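PDB 1C7N: cystalysin from Treponema denticola, which belongs to the aminotransferase class I and II family of fold-type I enzymes and binds pyridoxal-5'-phosphate. Local coordinates for residues A[87-98]-A[247-258]. Sequence-based numbering, arbitrary orientation.
Unlike the reference sequence in segment 87-98: Gln88 (reference Glu). With PLP (pyridoxal-5'-phosphate), chain I.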
loop_
_atom_site.group_PDB
_atom_site.type_symbol
_atom_site.label_atom_id
_atom_site.label_comp_id
_atom_site.label_asym_id
_atom_site.label_seq_id
_atom_site.Cartn_x
_atom_site.Cartn_y
_atom_site.Cartn_z
ATOM N N ILE A 87 19.117 -2.743 16.545
ATOM C CA ILE A 87 18.316 -1.582 16.173
ATOM C C ILE A 87 17.311 -1.324 17.285
ATOM O O ILE A 87 17.185 -2.125 18.208
ATOM C CB ILE A 87 17.543 -1.807 14.853
ATOM C CG1 ILE A 87 16.465 -2.876 15.044
ATOM C CG2 ILE A 87 18.507 -2.230 13.755
ATOM C CD1 ILE A 87 15.521 -3.025 13.852
ATOM N N GLN A 88 16.609 -0.202 17.207
ATOM C CA GLN A 88 15.602 0.109 18.212
ATOM C C GLN A 88 14.241 0.088 17.536
ATOM O O GLN A 88 14.145 0.215 16.319
ATOM C CB GLN A 88 15.864 1.480 18.841
ATOM C CG GLN A 88 17.169 1.565 19.624
ATOM C CD GLN A 88 17.356 0.402 20.579
ATOM O OE1 GLN A 88 16.419 -0.016 21.260
ATOM N NE2 GLN A 88 18.572 -0.122 20.639
ATOM N N THR A 89 13.189 -0.072 18.328
ATOM C CA THR A 89 11.838 -0.129 17.791
ATOM C C THR A 89 11.405 1.118 17.028
ATOM O O THR A 89 10.729 1.015 16.000
ATOM C CB THR A 89 10.817 -0.386 18.911
ATOM O OG1 THR A 89 11.048 0.540 19.980
ATOM C CG2 THR A 89 10.944 -1.812 19.432
ATOM N N ASP A 90 11.785 2.291 17.518
ATOM C CA ASP A 90 11.386 3.522 16.857
ATOM C C ASP A 90 12.200 3.868 15.612
ATOM O O ASP A 90 12.011 4.924 15.025
ATOM C CB ASP A 90 11.393 4.693 17.853
ATOM C CG ASP A 90 12.704 4.830 18.602
ATOM O OD1 ASP A 90 12.801 5.745 19.450
ATOM O OD2 ASP A 90 13.633 4.029 18.350
ATOM N N TRP A 91 13.094 2.969 15.208
ATOM C CA TRP A 91 13.912 3.158 14.004
ATOM C C TRP A 91 13.166 2.613 12.778
ATOM O O TRP A 91 13.512 2.927 11.638
ATOM C CB TRP A 91 15.219 2.372 14.113
ATOM C CG TRP A 91 16.253 2.920 15.035
ATOM C CD1 TRP A 91 16.070 3.807 16.055
ATOM C CD2 TRP A 91 17.637 2.559 15.058
ATOM N NE1 TRP A 91 17.258 4.018 16.717
ATOM C CE2 TRP A 91 18.236 3.265 16.126
ATOM C CE3 TRP A 91 18.431 1.703 14.280
ATOM C CZ2 TRP A 91 19.594 3.142 16.437
ATOM C CZ3 TRP A 91 19.786 1.578 14.589
ATOM C CH2 TRP A 91 20.352 2.297 15.661
ATOM N N ILE A 92 12.152 1.789 13.026
ATOM C CA ILE A 92 11.378 1.146 11.964
ATOM C C ILE A 92 10.247 1.966 11.350
ATOM O O ILE A 92 9.290 2.319 12.033
ATOM C CB ILE A 92 10.751 -0.174 12.471
ATOM C CG1 ILE A 92 11.831 -1.076 13.067
ATOM C CG2 ILE A 92 10.052 -0.907 11.321
ATOM C CD1 ILE A 92 11.266 -2.272 13.804
ATOM N N ILE A 93 10.361 2.253 10.057
ATOM C CA ILE A 93 9.321 2.990 9.333
ATOM C C ILE A 93 8.774 2.040 8.262
ATOM O O ILE A 93 9.545 1.412 7.529
ATOM C CB ILE A 93 9.879 4.263 8.657
ATOM C CG1 ILE A 93 10.479 5.197 9.718
ATOM C CG2 ILE A 93 8.767 4.975 7.888
ATOM C CD1 ILE A 93 9.500 5.623 10.802
ATOM N N ASN A 94 7.452 1.945 8.168
ATOM C CA ASN A 94 6.825 1.034 7.211
ATOM C C ASN A 94 6.351 1.650 5.901
ATOM O O ASN A 94 5.864 2.782 5.863
ATOM C CB ASN A 94 5.633 0.327 7.867
ATOM C CG ASN A 94 6.027 -0.455 9.110
ATOM O OD1 ASN A 94 5.489 -0.230 10.192
ATOM N ND2 ASN A 94 6.966 -1.381 8.956
ATOM N N THR A 95 6.499 0.878 4.827
ATOM C CA THR A 95 6.058 1.284 3.500
ATOM C C THR A 95 5.513 0.036 2.828
ATOM O O THR A 95 5.843 -1.080 3.228
ATOM C CB THR A 95 7.210 1.834 2.638
ATOM O OG1 THR A 95 8.192 0.810 2.445
ATOM C CG2 THR A 95 7.854 3.042 3.308
ATOM N N ALA A 96 4.661 0.219 1.827
ATOM C CA ALA A 96 4.095 -0.911 1.111
ATOM C C ALA A 96 5.058 -1.268 -0.012
ATOM O O ALA A 96 4.807 -0.968 -1.175
ATOM C CB ALA A 96 2.726 -0.546 0.539
ATOM N N GLY A 97 6.174 -1.890 0.345
ATOM C CA GLY A 97 7.146 -2.267 -0.661
ATOM C C GLY A 97 8.413 -1.441 -0.612
ATOM O O GLY A 97 8.407 -0.276 -0.222
ATOM N N VAL A 98 9.513 -2.059 -1.024
ATOM C CA VAL A 98 10.805 -1.400 -1.034
ATOM C C VAL A 98 10.940 -0.373 -2.153
ATOM O O VAL A 98 11.504 0.697 -1.941
ATOM C CB VAL A 98 11.938 -2.443 -1.151
ATOM C CG1 VAL A 98 13.287 -1.748 -1.303
ATOM C CG2 VAL A 98 11.936 -3.329 0.083
ATOM N N MET A 247 4.419 -5.169 2.693
ATOM C CA MET A 247 4.838 -4.646 3.991
ATOM C C MET A 247 6.356 -4.642 4.084
ATOM O O MET A 247 6.994 -5.688 3.976
ATOM C CB MET A 247 4.242 -5.467 5.135
ATOM C CG MET A 247 4.574 -4.925 6.526
ATOM S SD MET A 247 4.263 -3.144 6.738
ATOM C CE MET A 247 2.472 -3.074 6.616
ATOM N N SER A 248 6.929 -3.459 4.274
ATOM C CA SER A 248 8.375 -3.316 4.358
ATOM C C SER A 248 8.807 -2.670 5.673
ATOM O O SER A 248 8.056 -1.904 6.282
ATOM C CB SER A 248 8.879 -2.459 3.195
ATOM O OG SER A 248 8.394 -2.937 1.955
ATOM N N ASN A 249 10.022 -2.987 6.102
ATOM C CA ASN A 249 10.571 -2.426 7.325
ATOM C C ASN A 249 11.806 -1.605 6.986
ATOM O O ASN A 249 12.919 -2.138 6.893
ATOM C CB ASN A 249 10.927 -3.537 8.306
ATOM C CG ASN A 249 9.707 -4.238 8.841
ATOM O OD1 ASN A 249 8.825 -3.606 9.437
ATOM N ND2 ASN A 249 9.636 -5.548 8.631
ATOM N N ILE A 250 11.597 -0.308 6.781
ATOM C CA ILE A 250 12.682 0.599 6.440
ATOM C C ILE A 250 13.290 1.072 7.749
ATOM O O ILE A 250 12.602 1.674 8.580
ATOM C CB ILE A 250 12.157 1.807 5.634
ATOM C CG1 ILE A 250 11.127 1.337 4.606
ATOM C CG2 ILE A 250 13.313 2.480 4.898
ATOM C CD1 ILE A 250 11.685 0.339 3.578
ATOM N N ILE A 251 14.576 0.790 7.939
ATOM C CA ILE A 251 15.257 1.160 9.177
ATOM C C ILE A 251 16.068 2.441 9.043
ATOM O O ILE A 251 16.977 2.535 8.210
ATOM C CB ILE A 251 16.191 0.023 9.646
ATOM C CG1 ILE A 251 15.440 -1.311 9.618
ATOM C CG2 ILE A 251 16.693 0.301 11.058
ATOM C CD1 ILE A 251 14.157 -1.319 10.440
ATOM N N ILE A 252 15.739 3.420 9.881
ATOM C CA ILE A 252 16.413 4.718 9.871
ATOM C C ILE A 252 16.728 5.165 11.298
ATOM O O ILE A 252 15.832 5.544 12.054
ATOM C CB ILE A 252 15.532 5.789 9.202
ATOM C CG1 ILE A 252 15.029 5.272 7.851
ATOM C CG2 ILE A 252 16.327 7.071 9.000
ATOM C CD1 ILE A 252 14.041 6.199 7.181
ATOM N N LYS A 253 18.007 5.115 11.657
ATOM C CA LYS A 253 18.468 5.504 12.991
ATOM C C LYS A 253 18.333 6.994 13.311
ATOM O O LYS A 253 17.855 7.364 14.385
ATOM C CB LYS A 253 19.934 5.101 13.169
ATOM C CG LYS A 253 20.564 5.596 14.463
ATOM C CD LYS A 253 22.077 5.413 14.437
ATOM C CE LYS A 253 22.695 5.755 15.781
ATOM N NZ LYS A 253 24.185 5.813 15.726
ATOM N N ASN A 254 18.767 7.846 12.385
ATOM C CA ASN A 254 18.716 9.290 12.591
ATOM C C ASN A 254 17.299 9.856 12.625
ATOM O O ASN A 254 16.550 9.742 11.654
ATOM C CB ASN A 254 19.526 10.005 11.512
ATOM C CG ASN A 254 19.637 11.497 11.767
ATOM O OD1 ASN A 254 18.773 12.278 11.360
ATOM N ND2 ASN A 254 20.694 11.898 12.463
ATOM N N PRO A 255 16.919 10.488 13.748
ATOM C CA PRO A 255 15.590 11.076 13.922
ATOM C C PRO A 255 15.236 12.102 12.850
ATOM O O PRO A 255 14.091 12.168 12.402
ATOM C CB PRO A 255 15.668 11.692 15.315
ATOM C CG PRO A 255 16.613 10.785 16.023
ATOM C CD PRO A 255 17.700 10.607 14.992
ATOM N N ASP A 256 16.214 12.906 12.448
ATOM C CA ASP A 256 15.990 13.920 11.424
ATOM C C ASP A 256 15.699 13.280 10.075
ATOM O O ASP A 256 14.744 13.655 9.396
ATOM C CB ASP A 256 17.211 14.836 11.310
ATOM C CG ASP A 256 17.257 15.880 12.406
ATOM O OD1 ASP A 256 17.119 15.510 13.591
ATOM O OD2 ASP A 256 17.432 17.072 12.078
ATOM N N ILE A 257 16.527 12.318 9.685
ATOM C CA ILE A 257 16.330 11.627 8.416
ATOM C C ILE A 257 15.044 10.803 8.470
ATOM O O ILE A 257 14.265 10.786 7.516
ATOM C CB ILE A 257 17.509 10.683 8.099
ATOM C CG1 ILE A 257 18.774 11.503 7.833
ATOM C CG2 ILE A 257 17.170 9.822 6.896
ATOM C CD1 ILE A 257 20.029 10.658 7.657
ATOM N N ARG A 258 14.826 10.124 9.591
ATOM C CA ARG A 258 13.637 9.303 9.761
ATOM C C ARG A 258 12.368 10.134 9.620
ATOM O O ARG A 258 11.443 9.752 8.903
ATOM C CB ARG A 258 13.657 8.615 11.130
ATOM C CG ARG A 258 12.519 7.622 11.345
ATOM C CD ARG A 258 12.763 6.741 12.566
ATOM N NE ARG A 258 12.788 7.494 13.819
ATOM C CZ ARG A 258 13.831 7.551 14.645
ATOM N NH1 ARG A 258 14.952 6.902 14.358
ATOM N NH2 ARG A 258 13.749 8.242 15.774
HETATM N N1 PLP I . 14.863 -4.487 -4.226
HETATM C C2 PLP I . 15.483 -5.531 -4.940
HETATM C C2A PLP I . 16.986 -5.398 -5.098
HETATM C C3 PLP I . 14.618 -6.643 -5.343
HETATM O O3 PLP I . 15.240 -7.539 -6.111
HETATM C C4 PLP I . 13.254 -6.642 -4.965
HETATM C C4A PLP I . 12.380 -7.776 -5.262
HETATM C C5 PLP I . 12.736 -5.482 -4.173
HETATM C C6 PLP I . 13.544 -4.430 -3.850
HETATM C C5A PLP I . 11.392 -5.698 -3.483
HETATM O O4P PLP I . 10.317 -4.864 -3.667
HETATM P P PLP I . 9.051 -5.259 -2.726
HETATM O O1P PLP I . 7.969 -4.493 -3.340
HETATM O O2P PLP I . 9.353 -4.795 -1.312
HETATM O O3P PLP I . 8.804 -6.704 -2.771
#
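Ile93 and Ile250 exchange a pair of backbone hydrogen bonds, Ile93 N to Ile250 O (2.7 Å) and Ile250 N to Ile93 O, which join outermost strand 92-95 antiparallel to strand 248-251 in the seven-stranded sheet. Ile252 N extends the ladder to Trp91 O at a nearly straight 174°. Toward the cofactor a side chain helps: the planar Asn94 amide turns an ND2 N-H onto Ser248 O, nearly straight (176°), with the oxygen in the amide plane.

Apolar contacts line both faces. Ile251 CD1 packs on Ile92 CG1 (3.5 Å), on the face covered by helix 69-83, while on the other Ile93 CG1 rests on the aliphatic Arg258 CG (3.6 Å). At the outer end the Trp91 indole is sandwiched between the backbone of Ile87 and Gln88 and that of Lys253, whose CB makes a CH-pi contact 3.6 Å from the six-membered ring centroid. The lysine chain, extended from a chi1 of 174°, lays its methylenes along the indole and takes its amine on to salt bridges with Glu224 and Asp228. Arg258 NH1 grips Ile252 O, nearly coplanar with its guanidinium.

At the inner end Ser248 N donates to Thr95 O (2.8 Å), and Ser248 OG lies 2.9 Å from Gly97 N. Gly97, in a backbone conformation that calls for glycine, passes close to the pyridoxal-5'-phosphate, its CA 3.4 Å from O2P. Val98 N donates to that oxygen (2.8 Å). The backbone bonds thus fix strand 92-95 so that the Val98 N-H is held toward the phosphate.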